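Local coordinates for outer membrane protein OMP121 (PDB 5FQ8) that probably imports peptide-like nutrients across the bacterial outer membrane as a TonB-dependent transporter, a beta-barrel with an internal plug domain, at residues R771-R776 with V869-N874; A843-Y848 with N946-P951; M200-N203 with L209-G212; S678-P683 with G740-Y745. All coordinates share one frame; numbering follows the deposited sequence.

In the fold
The four contacts join loops and strand ends of a TonB-dependent transporter. Interactions 3 and 4 are buried; interactions 1 and 2 are partly buried, with interaction 1 farthest out, its centre about 44 Å from that of the chain. Interaction 1 sets a carboxylate-braced turn against a tyrosine ring, while interaction 2 combines a weak amide-hydroxyl bond with a phenylalanine. Interaction 3 is local, within one short excursion beside the bound peptide. Interaction 4 spans two sheets, the end of a long barrel strand meeting an edge strand. No two share a segment or strand, and the segments of interactions 1 and 2 alternate along the chain. Interactions 2 and 3 lie closest, centres about 19 Å apart.

Interaction 1 of 4, residues R771-R776 with V869-N874; sequences RDPQGR and VTYVEN
Tyr871 lays one face of its ring against Asp772 and meets Pro773 beside it. The CB of Asp772 stands almost on the ring normal, 3.5 Å from the centroid of the Tyr871 ring and 7° off that normal, a CH-pi contact over the middle of the face. Pro773 approaches from the opposite direction to Tyr871 and brings its CD to 3.4 Å from Tyr871 CE2, an oblique apolar contact. With CG between the backbone N and the carbonyl carbon (chi1 68°), Asp772 presents its methylene to the tyrosine and swings its carboxylate back into its own loop. There Asp772 OD2 forms a salt bridge with Arg776 NE at 2.8 Å. Asp772 OD1 accepts from Arg776 N at 2.7 Å, met from above the carboxylate plane. The aspartate is thus held from within its own loop while its CB serves as the platform for the ring. Shortening Tyr871 to an alanine would probably open a gap over Asp772 CB and Pro773 CD and leave the turn without its main hold on the strand. Both Asp772 and Arg776 also touch Val860 of the neighbouring strand 859-865. The arrangement is that of a type I beta turn, Asp772 to Gly775, probably combined with an Asx turn at Asp772 and docked on strand 868-873, an outermost strand of a three-stranded sheet within this chain.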
loop_
_atom_site.group_PDB
_atom_site.type_symbol
_atom_site.label_atom_id
_atom_site.label_comp_id
_atom_site.label_asym_id
_atom_site.label_seq_id
_atom_site.Cartn_x
_atom_site.Cartn_y
_atom_site.Cartn_z
ATOM N N ARG B 771 -16.580 44.908 -19.199
ATOM C CA ARG B 771 -16.425 46.172 -19.904
ATOM C C ARG B 771 -17.795 46.767 -20.187
ATOM O O ARG B 771 -18.779 46.044 -20.349
ATOM C CB ARG B 771 -15.666 46.010 -21.227
ATOM C CG ARG B 771 -14.329 45.301 -21.134
ATOM C CD ARG B 771 -13.181 46.269 -20.961
ATOM N NE ARG B 771 -11.922 45.563 -20.757
ATOM C CZ ARG B 771 -10.719 46.119 -20.837
ATOM N NH1 ARG B 771 -10.582 47.402 -21.124
ATOM N NH2 ARG B 771 -9.650 45.381 -20.637
ATOM N N ASP B 772 -17.858 48.088 -20.246
ATOM C CA ASP B 772 -19.105 48.741 -20.613
ATOM C C ASP B 772 -19.256 48.674 -22.127
ATOM O O ASP B 772 -18.325 48.291 -22.827
ATOM C CB ASP B 772 -19.131 50.162 -20.055
ATOM C CG ASP B 772 -18.137 51.087 -20.707
ATOM O OD1 ASP B 772 -17.490 50.714 -21.698
ATOM O OD2 ASP B 772 -18.019 52.226 -20.223
ATOM N N PRO B 773 -20.422 49.012 -22.684
ATOM C CA PRO B 773 -20.601 48.826 -24.132
ATOM C C PRO B 773 -19.630 49.625 -24.948
ATOM O O PRO B 773 -19.588 49.461 -26.170
ATOM C CB PRO B 773 -22.038 49.289 -24.376
ATOM C CG PRO B 773 -22.707 49.142 -23.075
ATOM C CD PRO B 773 -21.664 49.477 -22.053
ATOM N N GLN B 774 -18.824 50.457 -24.304
ATOM C CA GLN B 774 -17.992 51.444 -24.961
ATOM C C GLN B 774 -16.515 51.189 -24.699
ATOM O O GLN B 774 -15.677 52.032 -25.032
ATOM C CB GLN B 774 -18.430 52.831 -24.482
ATOM C CG GLN B 774 -17.958 54.019 -25.269
ATOM C CD GLN B 774 -17.307 55.014 -24.354
ATOM O OE1 GLN B 774 -16.724 54.633 -23.341
ATOM N NE2 GLN B 774 -17.422 56.294 -24.678
ATOM N N GLY B 775 -16.174 50.054 -24.107
ATOM C CA GLY B 775 -14.807 49.606 -23.997
ATOM C C GLY B 775 -14.194 49.749 -22.629
ATOM O O GLY B 775 -13.153 49.141 -22.372
ATOM N N ARG B 776 -14.794 50.523 -21.741
ATOM C CA ARG B 776 -14.127 50.847 -20.493
ATOM C C ARG B 776 -14.280 49.723 -19.472
ATOM O O ARG B 776 -15.240 48.949 -19.493
ATOM C CB ARG B 776 -14.664 52.171 -19.959
ATOM C CG ARG B 776 -14.371 53.358 -20.895
ATOM C CD ARG B 776 -15.144 54.631 -20.521
ATOM N NE ARG B 776 -16.561 54.515 -20.842
ATOM C CZ ARG B 776 -17.501 55.355 -20.416
ATOM N NH1 ARG B 776 -17.174 56.381 -19.645
ATOM N NH2 ARG B 776 -18.770 55.167 -20.760
ATOM N N VAL B 869 -29.187 49.710 -16.027
ATOM C CA VAL B 869 -27.730 49.651 -16.078
ATOM C C VAL B 869 -27.208 51.010 -16.506
ATOM O O VAL B 869 -27.615 51.538 -17.547
ATOM C CB VAL B 869 -27.227 48.557 -17.034
ATOM C CG1 VAL B 869 -25.715 48.448 -16.945
ATOM C CG2 VAL B 869 -27.868 47.220 -16.715
ATOM N N THR B 870 -26.298 51.562 -15.711
ATOM C CA THR B 870 -25.737 52.881 -15.938
ATOM C C THR B 870 -24.263 52.835 -15.601
ATOM O O THR B 870 -23.868 52.139 -14.667
ATOM C CB THR B 870 -26.412 53.929 -15.069
ATOM O OG1 THR B 870 -27.831 53.800 -15.190
ATOM C CG2 THR B 870 -25.987 55.318 -15.494
ATOM N N TYR B 871 -23.458 53.580 -16.342
ATOM C CA TYR B 871 -22.023 53.588 -16.134
ATOM C C TYR B 871 -21.557 54.991 -15.789
ATOM O O TYR B 871 -22.093 55.973 -16.303
ATOM C CB TYR B 871 -21.317 53.060 -17.356
ATOM C CG TYR B 871 -21.654 51.626 -17.656
ATOM C CD1 TYR B 871 -21.023 50.587 -16.980
ATOM C CD2 TYR B 871 -22.590 51.306 -18.622
ATOM C CE1 TYR B 871 -21.322 49.279 -17.257
ATOM C CE2 TYR B 871 -22.892 49.994 -18.902
ATOM C CZ TYR B 871 -22.259 48.987 -18.219
ATOM O OH TYR B 871 -22.585 47.690 -18.515
ATOM N N VAL B 872 -20.565 55.076 -14.909
ATOM C CA VAL B 872 -20.091 56.338 -14.353
ATOM C C VAL B 872 -18.580 56.268 -14.206
ATOM O O VAL B 872 -18.047 55.232 -13.806
ATOM C CB VAL B 872 -20.748 56.623 -12.990
ATOM C CG1 VAL B 872 -20.107 57.823 -12.336
ATOM C CG2 VAL B 872 -22.221 56.841 -13.160
ATOM N N GLU B 873 -17.890 57.365 -14.526
ATOM C CA GLU B 873 -16.447 57.424 -14.328
ATOM C C GLU B 873 -16.094 56.997 -12.917
ATOM O O GLU B 873 -16.675 57.474 -11.943
ATOM C CB GLU B 873 -15.907 58.831 -14.586
ATOM C CG GLU B 873 -14.435 58.977 -14.189
ATOM C CD GLU B 873 -13.889 60.391 -14.310
ATOM O OE1 GLU B 873 -14.432 61.177 -15.106
ATOM O OE2 GLU B 873 -12.914 60.711 -13.598
ATOM N N ASN B 874 -15.142 56.087 -12.814
ATOM C CA ASN B 874 -14.775 55.542 -11.527
ATOM C C ASN B 874 -13.895 56.516 -10.767
ATOM O O ASN B 874 -12.887 56.989 -11.284
ATOM C CB ASN B 874 -14.050 54.219 -11.694
ATOM C CG ASN B 874 -13.374 53.798 -10.433
ATOM O OD1 ASN B 874 -13.962 53.844 -9.361
ATOM N ND2 ASN B 874 -12.111 53.426 -10.536
#

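Interaction 2 of 4, residues A843-Y848 with N946-P951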
loop_
_atom_site.group_PDB
_atom_site.type_symbol
_atom_site.label_atom_id
_atom_site.label_comp_id
_atom_site.label_asym_id
_atom_site.label_seq_id
_atom_site.Cartn_x
_atom_site.Cartn_y
_atom_site.Cartn_z
ATOM N N ALA B 843 7.432 39.891 -9.446
ATOM C CA ALA B 843 7.639 40.246 -10.840
ATOM C C ALA B 843 7.754 41.757 -10.990
ATOM O O ALA B 843 7.133 42.525 -10.254
ATOM C CB ALA B 843 6.499 39.715 -11.699
ATOM N N ILE B 844 8.564 42.175 -11.957
ATOM C CA ILE B 844 8.836 43.592 -12.151
ATOM C C ILE B 844 7.561 44.325 -12.530
ATOM O O ILE B 844 7.360 45.484 -12.159
ATOM C CB ILE B 844 9.952 43.771 -13.206
ATOM C CG1 ILE B 844 10.345 45.232 -13.329
ATOM C CG2 ILE B 844 9.549 43.207 -14.543
ATOM C CD1 ILE B 844 10.966 45.784 -12.089
ATOM N N GLN B 845 6.664 43.651 -13.244
ATOM C CA GLN B 845 5.380 44.252 -13.559
ATOM C C GLN B 845 4.654 44.758 -12.323
ATOM O O GLN B 845 3.976 45.787 -12.395
ATOM C CB GLN B 845 4.495 43.253 -14.292
ATOM C CG GLN B 845 4.839 43.064 -15.736
ATOM C CD GLN B 845 5.940 42.086 -15.930
ATOM O OE1 GLN B 845 6.659 41.776 -15.006
ATOM N NE2 GLN B 845 6.083 41.589 -17.139
ATOM N N THR B 846 4.773 44.074 -11.188
ATOM C CA THR B 846 3.978 44.494 -10.045
ATOM C C THR B 846 4.489 45.783 -9.429
ATOM O O THR B 846 3.834 46.320 -8.531
ATOM C CB THR B 846 3.923 43.399 -8.977
ATOM O OG1 THR B 846 5.184 43.290 -8.317
ATOM C CG2 THR B 846 3.549 42.068 -9.585
ATOM N N ALA B 847 5.622 46.291 -9.886
ATOM C CA ALA B 847 6.100 47.582 -9.423
ATOM C C ALA B 847 5.474 48.738 -10.193
ATOM O O ALA B 847 6.001 49.838 -10.161
ATOM C CB ALA B 847 7.622 47.625 -9.521
ATOM N N TYR B 848 4.303 48.509 -10.785
ATOM C CA TYR B 848 3.795 49.315 -11.892
ATOM C C TYR B 848 3.689 50.802 -11.570
ATOM O O TYR B 848 4.205 51.641 -12.309
ATOM C CB TYR B 848 2.444 48.771 -12.323
ATOM C CG TYR B 848 1.561 49.734 -13.064
ATOM C CD1 TYR B 848 1.787 50.016 -14.391
ATOM C CD2 TYR B 848 0.468 50.317 -12.446
ATOM C CE1 TYR B 848 0.982 50.864 -15.070
ATOM C CE2 TYR B 848 -0.341 51.163 -13.123
ATOM C CZ TYR B 848 -0.078 51.436 -14.438
ATOM O OH TYR B 848 -0.885 52.299 -15.133
ATOM N N ASN B 946 6.482 38.654 -22.229
ATOM C CA ASN B 946 6.838 37.454 -21.495
ATOM C C ASN B 946 8.240 37.672 -20.967
ATOM O O ASN B 946 9.213 37.574 -21.711
ATOM C CB ASN B 946 6.745 36.236 -22.398
ATOM C CG ASN B 946 7.379 35.014 -21.804
ATOM O OD1 ASN B 946 7.873 35.023 -20.688
ATOM N ND2 ASN B 946 7.363 33.940 -22.559
ATOM N N THR B 947 8.343 37.975 -19.690
ATOM C CA THR B 947 9.630 38.059 -19.033
ATOM C C THR B 947 9.772 36.968 -17.997
ATOM O O THR B 947 10.461 37.150 -16.994
ATOM C CB THR B 947 9.813 39.413 -18.369
ATOM O OG1 THR B 947 8.741 39.612 -17.456
ATOM C CG2 THR B 947 9.803 40.515 -19.389
ATOM N N PHE B 948 9.109 35.840 -18.216
ATOM C CA PHE B 948 8.950 34.877 -17.142
ATOM C C PHE B 948 9.546 33.516 -17.446
ATOM O O PHE B 948 10.307 32.999 -16.630
ATOM C CB PHE B 948 7.460 34.747 -16.787
ATOM C CG PHE B 948 6.773 36.056 -16.641
ATOM C CD1 PHE B 948 7.141 36.935 -15.649
ATOM C CD2 PHE B 948 5.784 36.420 -17.514
ATOM C CE1 PHE B 948 6.531 38.138 -15.532
ATOM C CE2 PHE B 948 5.180 37.620 -17.402
ATOM C CZ PHE B 948 5.543 38.484 -16.404
ATOM N N ILE B 949 9.223 32.909 -18.582
ATOM C CA ILE B 949 9.579 31.520 -18.817
ATOM C C ILE B 949 10.210 31.307 -20.183
ATOM O O ILE B 949 9.980 32.063 -21.128
ATOM C CB ILE B 949 8.355 30.605 -18.715
ATOM C CG1 ILE B 949 7.327 31.020 -19.753
ATOM C CG2 ILE B 949 7.774 30.656 -17.356
ATOM C CD1 ILE B 949 6.295 29.971 -20.013
ATOM N N ASP B 950 10.993 30.246 -20.280
ATOM C CA ASP B 950 11.304 29.659 -21.568
ATOM C C ASP B 950 10.077 28.846 -21.921
ATOM O O ASP B 950 9.799 27.844 -21.265
ATOM C CB ASP B 950 12.572 28.806 -21.504
ATOM C CG ASP B 950 12.729 27.874 -22.696
ATOM O OD1 ASP B 950 11.930 27.902 -23.640
ATOM O OD2 ASP B 950 13.685 27.089 -22.686
ATOM N N PRO B 951 9.332 29.238 -22.924
ATOM C CA PRO B 951 8.086 28.542 -23.255
ATOM C C PRO B 951 8.193 27.049 -23.515
ATOM O O PRO B 951 7.160 26.417 -23.741
ATOM C CB PRO B 951 7.643 29.258 -24.526
ATOM C CG PRO B 951 8.145 30.601 -24.371
ATOM C CD PRO B 951 9.444 30.498 -23.658
#
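A 3-10 turn at residues 844-846 meets an Asx turn begun by Asn946, with Gln845 on one side facing Thr947 and Phe948 on the other. Gln845 comes from the opposite direction to both partners, its chain bent at chi2 (84°) to bring the amide over to them. Gln845 NE2 donates to Thr947 OG1 in a weak bond of 3.3 Å that is nonetheless nearly straight, at 169°. The same amide lies obliquely by the phenylalanine, its plane 30° from that of the ring, and Gln845 NE2 comes to 3.2 Å from Phe948 CZ. Ala843 CB adds an apolar touch, 4.1 Å from Phe948 CE1. Behind this surface Asn946 OD1 grips two amides, Phe948 N at 2.9 Å and Ile949 N at 3.3 Å, which fixes the backbone that carries the ring. On the facing turn, Ala843 O accepts from both Thr846 N and Thr846 OG1. An alanine in place of Gln845 would remove the amide and would probably leave Thr947 OG1 without this donor and the end of the Phe948 ring with less packed against it. Thr947 and Ile844 each share a backbone bond with Glu193. Helix 832-839 borders the contact, with Tyr838 against Ala843 and Gln845 and Lys834 against Phe948, and Ile949 rests on strand 828-831.

Interaction 3 of 4, residues M200-N203 with L209-G212; sequences MGWN and LENG
Met200 reaches Leu209 and Glu210 with its CG anti to the backbone N and its chain straight until it bends at chi3, while Glu210 folds at chi2 (-66°) to bring its carboxylate up to Trp202. The thioether therefore lies along the incoming backbone, with Met200 SD 3.6 Å from Leu209 N and Met200 CG 3.9 Å from Glu210 CB. Glu210 CG sits against the backbone of Gly201, 3.6 Å from Gly201 C. Farther out, the side chains of Glu210 and Trp202 cross at about a right angle, with carboxylate and ring planes 39° apart, and Glu210 OE1 lies obliquely 3.4 Å from Trp202 CE3. Residues 201-202 form the first strand of a small antiparallel hairpin with 205-206, and the chain leaving it, 209-212, packs back on that strand and on Met200. At the far end of that return, Met200 CA points its hydrogen at Gly212 O over 3.3 Å, a CA-H...O contact with an angle of 170°. The backbone conformation of Gly201 is one that favours glycine. Trp202 also meets Tyr884 and Phe839, and stands edge-to-face with Trp214. The backbone of the bound peptide packs on Trp202, Glu210 and Asn211.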
loop_
_atom_site.group_PDB
_atom_site.type_symbol
_atom_site.label_atom_id
_atom_site.label_comp_id
_atom_site.label_asym_id
_atom_site.label_seq_id
_atom_site.Cartn_x
_atom_site.Cartn_y
_atom_site.Cartn_z
ATOM N N MET B 200 10.221 42.424 1.824
ATOM C CA MET B 200 9.285 41.560 2.522
ATOM C C MET B 200 8.164 42.355 3.155
ATOM O O MET B 200 8.404 43.285 3.920
ATOM C CB MET B 200 10.025 40.776 3.600
ATOM C CG MET B 200 9.152 39.958 4.533
ATOM S SD MET B 200 10.158 39.084 5.698
ATOM C CE MET B 200 11.252 40.378 6.207
ATOM N N GLY B 201 6.941 41.967 2.851
ATOM C CA GLY B 201 5.799 42.533 3.530
ATOM C C GLY B 201 4.524 42.215 2.787
ATOM O O GLY B 201 4.528 41.581 1.738
ATOM N N TRP B 202 3.426 42.669 3.371
ATOM C CA TRP B 202 2.129 42.559 2.739
ATOM C C TRP B 202 1.415 43.895 2.895
ATOM O O TRP B 202 1.807 44.732 3.704
ATOM C CB TRP B 202 1.331 41.410 3.345
ATOM C CG TRP B 202 0.430 40.748 2.395
ATOM C CD1 TRP B 202 -0.898 40.925 2.285
ATOM C CD2 TRP B 202 0.790 39.796 1.399
ATOM N NE1 TRP B 202 -1.402 40.140 1.291
ATOM C CE2 TRP B 202 -0.381 39.436 0.726
ATOM C CE3 TRP B 202 1.991 39.214 1.009
ATOM C CZ2 TRP B 202 -0.393 38.521 -0.310
ATOM C CZ3 TRP B 202 1.974 38.305 -0.017
ATOM C CH2 TRP B 202 0.792 37.970 -0.667
ATOM N N ASN B 203 0.388 44.110 2.086
ATOM C CA ASN B 203 -0.382 45.352 2.112
ATOM C C ASN B 203 0.509 46.583 2.056
ATOM O O ASN B 203 0.135 47.633 2.556
ATOM C CB ASN B 203 -1.274 45.460 3.355
ATOM C CG ASN B 203 -1.969 44.176 3.689
ATOM O OD1 ASN B 203 -1.724 43.587 4.735
ATOM N ND2 ASN B 203 -2.860 43.739 2.819
ATOM N N LEU B 209 7.867 38.029 8.291
ATOM C CA LEU B 209 7.588 36.620 8.057
ATOM C C LEU B 209 6.938 36.314 6.713
ATOM O O LEU B 209 6.442 35.198 6.549
ATOM C CB LEU B 209 6.676 36.091 9.182
ATOM C CG LEU B 209 7.182 35.249 10.359
ATOM C CD1 LEU B 209 8.015 36.034 11.336
ATOM C CD2 LEU B 209 5.988 34.666 11.061
ATOM N N GLU B 210 6.914 37.221 5.750
ATOM C CA GLU B 210 6.113 36.973 4.561
ATOM C C GLU B 210 6.844 36.106 3.557
ATOM O O GLU B 210 8.070 36.025 3.532
ATOM C CB GLU B 210 5.737 38.264 3.848
ATOM C CG GLU B 210 4.903 39.199 4.642
ATOM C CD GLU B 210 3.538 38.678 4.942
ATOM O OE1 GLU B 210 2.903 38.087 4.053
ATOM O OE2 GLU B 210 3.107 38.856 6.085
ATOM N N ASN B 211 6.065 35.497 2.674
ATOM C CA ASN B 211 6.609 34.789 1.532
ATOM C C ASN B 211 6.573 35.628 0.274
ATOM O O ASN B 211 6.396 35.087 -0.815
ATOM C CB ASN B 211 5.827 33.509 1.319
ATOM C CG ASN B 211 4.393 33.785 1.100
ATOM O OD1 ASN B 211 3.857 34.720 1.671
ATOM N ND2 ASN B 211 3.760 33.021 0.241
ATOM N N GLY B 212 6.717 36.939 0.398
ATOM C CA GLY B 212 6.442 37.821 -0.714
ATOM C C GLY B 212 7.042 39.179 -0.452
ATOM O O GLY B 212 7.682 39.414 0.573
#

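Interaction 4 of 4, residues S678-P683 with G740-Y745; sequences SLAMDP and GITTIY
Thr742 supplies the polar part of the contact with Ala680. Its hydroxyl, carried anti to the backbone N (chi1 -173°), receives Ala680 N in a weak hydrogen bond, Ala680 N to Thr742 OG1 being 3.4 Å with an angle of 154° at the hydrogen. Ala680 CB lies beside the same oxygen, 3.5 Å from Thr742 OG1, so backbone and methyl of the alanine both border the hydroxyl. This is a side chain reaching a backbone amide, not strand-to-strand pairing. Through it the end of strand 661-680, a long strand of the barrel, is joined to strand 741-746, an outermost strand, within this chain, of a separate four-stranded antiparallel sheet. Just beyond, Ile744 and Tyr745 both face Met753 in a classic beta bulge, where the chain turns a corner. The apolar part falls to Leu679, whose side chain crosses that of Thr742 at about a right angle. Leu679 CD1 touches Thr742 CB at 3.7 Å, so one methyl of the leucine lies against the CB of the threonine, with its hydroxyl and its methyl at nearly equal distance. Leu679 also packs on Pro735, and Thr742 on Ala755 of strand 752-756. A polar side chain of another protein's chain packs on Ala680, while the backbone of the bound peptide rests on Thr743.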
loop_
_atom_site.group_PDB
_atom_site.type_symbol
_atom_site.label_atom_id
_atom_site.label_comp_id
_atom_site.label_asym_id
_atom_site.label_seq_id
_atom_site.Cartn_x
_atom_site.Cartn_y
_atom_site.Cartn_z
ATOM N N SER B 678 -13.628 9.815 -25.203
ATOM C CA SER B 678 -14.553 9.912 -24.073
ATOM C C SER B 678 -15.038 11.346 -23.994
ATOM O O SER B 678 -14.462 12.185 -23.305
ATOM C CB SER B 678 -13.878 9.469 -22.788
ATOM O OG SER B 678 -13.820 8.054 -22.713
ATOM N N LEU B 679 -16.138 11.612 -24.689
ATOM C CA LEU B 679 -16.646 12.965 -24.867
ATOM C C LEU B 679 -17.428 13.440 -23.652
ATOM O O LEU B 679 -18.239 12.702 -23.101
ATOM C CB LEU B 679 -17.545 13.005 -26.094
ATOM C CG LEU B 679 -17.912 14.370 -26.624
ATOM C CD1 LEU B 679 -16.642 15.120 -26.896
ATOM C CD2 LEU B 679 -18.715 14.186 -27.877
ATOM N N ALA B 680 -17.218 14.696 -23.266
ATOM C CA ALA B 680 -17.863 15.223 -22.065
ATOM C C ALA B 680 -19.378 15.244 -22.204
ATOM O O ALA B 680 -19.919 15.436 -23.291
ATOM C CB ALA B 680 -17.356 16.625 -21.754
ATOM N N MET B 681 -20.060 15.036 -21.081
ATOM C CA MET B 681 -21.507 14.889 -21.043
ATOM C C MET B 681 -22.026 15.417 -19.717
ATOM O O MET B 681 -21.302 15.445 -18.717
ATOM C CB MET B 681 -21.912 13.436 -21.217
ATOM C CG MET B 681 -23.321 13.197 -21.620
ATOM S SD MET B 681 -23.422 11.497 -22.046
ATOM C CE MET B 681 -25.052 11.349 -22.620
ATOM N N ASP B 682 -23.288 15.831 -19.723
ATOM C CA ASP B 682 -23.923 16.392 -18.538
ATOM C C ASP B 682 -24.046 15.332 -17.454
ATOM O O ASP B 682 -24.713 14.308 -17.666
ATOM C CB ASP B 682 -25.294 16.962 -18.904
ATOM C CG ASP B 682 -26.083 17.464 -17.700
ATOM O OD1 ASP B 682 -25.514 17.680 -16.611
ATOM O OD2 ASP B 682 -27.303 17.656 -17.865
ATOM N N PRO B 683 -23.439 15.525 -16.311
ATOM C CA PRO B 683 -23.563 14.547 -15.236
ATOM C C PRO B 683 -25.005 14.206 -14.900
ATOM O O PRO B 683 -25.287 13.132 -14.366
ATOM C CB PRO B 683 -22.862 15.243 -14.073
ATOM C CG PRO B 683 -21.875 16.109 -14.721
ATOM C CD PRO B 683 -22.496 16.599 -15.971
ATOM N N GLY B 740 -20.924 21.418 -28.078
ATOM C CA GLY B 740 -19.855 21.446 -29.051
ATOM C C GLY B 740 -18.506 21.696 -28.425
ATOM O O GLY B 740 -17.625 22.272 -29.061
ATOM N N ILE B 741 -18.327 21.251 -27.187
ATOM C CA ILE B 741 -17.192 21.652 -26.373
ATOM C C ILE B 741 -16.827 20.478 -25.488
ATOM O O ILE B 741 -17.680 19.661 -25.154
ATOM C CB ILE B 741 -17.546 22.920 -25.566
ATOM C CG1 ILE B 741 -16.407 23.363 -24.671
ATOM C CG2 ILE B 741 -18.740 22.667 -24.718
ATOM C CD1 ILE B 741 -16.711 24.631 -23.932
ATOM N N THR B 742 -15.545 20.362 -25.149
ATOM C CA THR B 742 -15.084 19.278 -24.293
ATOM C C THR B 742 -13.711 19.616 -23.745
ATOM O O THR B 742 -12.851 20.076 -24.472
ATOM C CB THR B 742 -15.055 17.942 -25.035
ATOM O OG1 THR B 742 -14.746 16.900 -24.116
ATOM C CG2 THR B 742 -14.038 17.936 -26.130
ATOM N N THR B 743 -13.519 19.396 -22.461
ATOM C CA THR B 743 -12.285 19.783 -21.804
ATOM C C THR B 743 -11.142 18.851 -22.180
ATOM O O THR B 743 -11.314 17.634 -22.230
ATOM C CB THR B 743 -12.469 19.760 -20.295
ATOM O OG1 THR B 743 -13.645 20.482 -19.939
ATOM C CG2 THR B 743 -11.298 20.386 -19.624
ATOM N N ILE B 744 -9.974 19.433 -22.441
ATOM C CA ILE B 744 -8.741 18.682 -22.621
ATOM C C ILE B 744 -7.877 18.718 -21.369
ATOM O O ILE B 744 -7.287 17.708 -20.987
ATOM C CB ILE B 744 -7.971 19.212 -23.844
ATOM C CG1 ILE B 744 -8.695 18.847 -25.122
ATOM C CG2 ILE B 744 -6.591 18.645 -23.899
ATOM C CD1 ILE B 744 -8.083 19.486 -26.319
ATOM N N TYR B 745 -7.800 19.873 -20.730
ATOM C CA TYR B 745 -7.214 20.015 -19.412
ATOM C C TYR B 745 -7.601 21.389 -18.909
ATOM O O TYR B 745 -7.822 22.294 -19.710
ATOM C CB TYR B 745 -5.693 19.841 -19.426
ATOM C CG TYR B 745 -5.163 19.709 -18.048
ATOM C CD1 TYR B 745 -5.122 18.472 -17.425
ATOM C CD2 TYR B 745 -4.757 20.820 -17.337
ATOM C CE1 TYR B 745 -4.675 18.344 -16.155
ATOM C CE2 TYR B 745 -4.304 20.695 -16.058
ATOM C CZ TYR B 745 -4.270 19.449 -15.477
ATOM O OH TYR B 745 -3.826 19.306 -14.207
#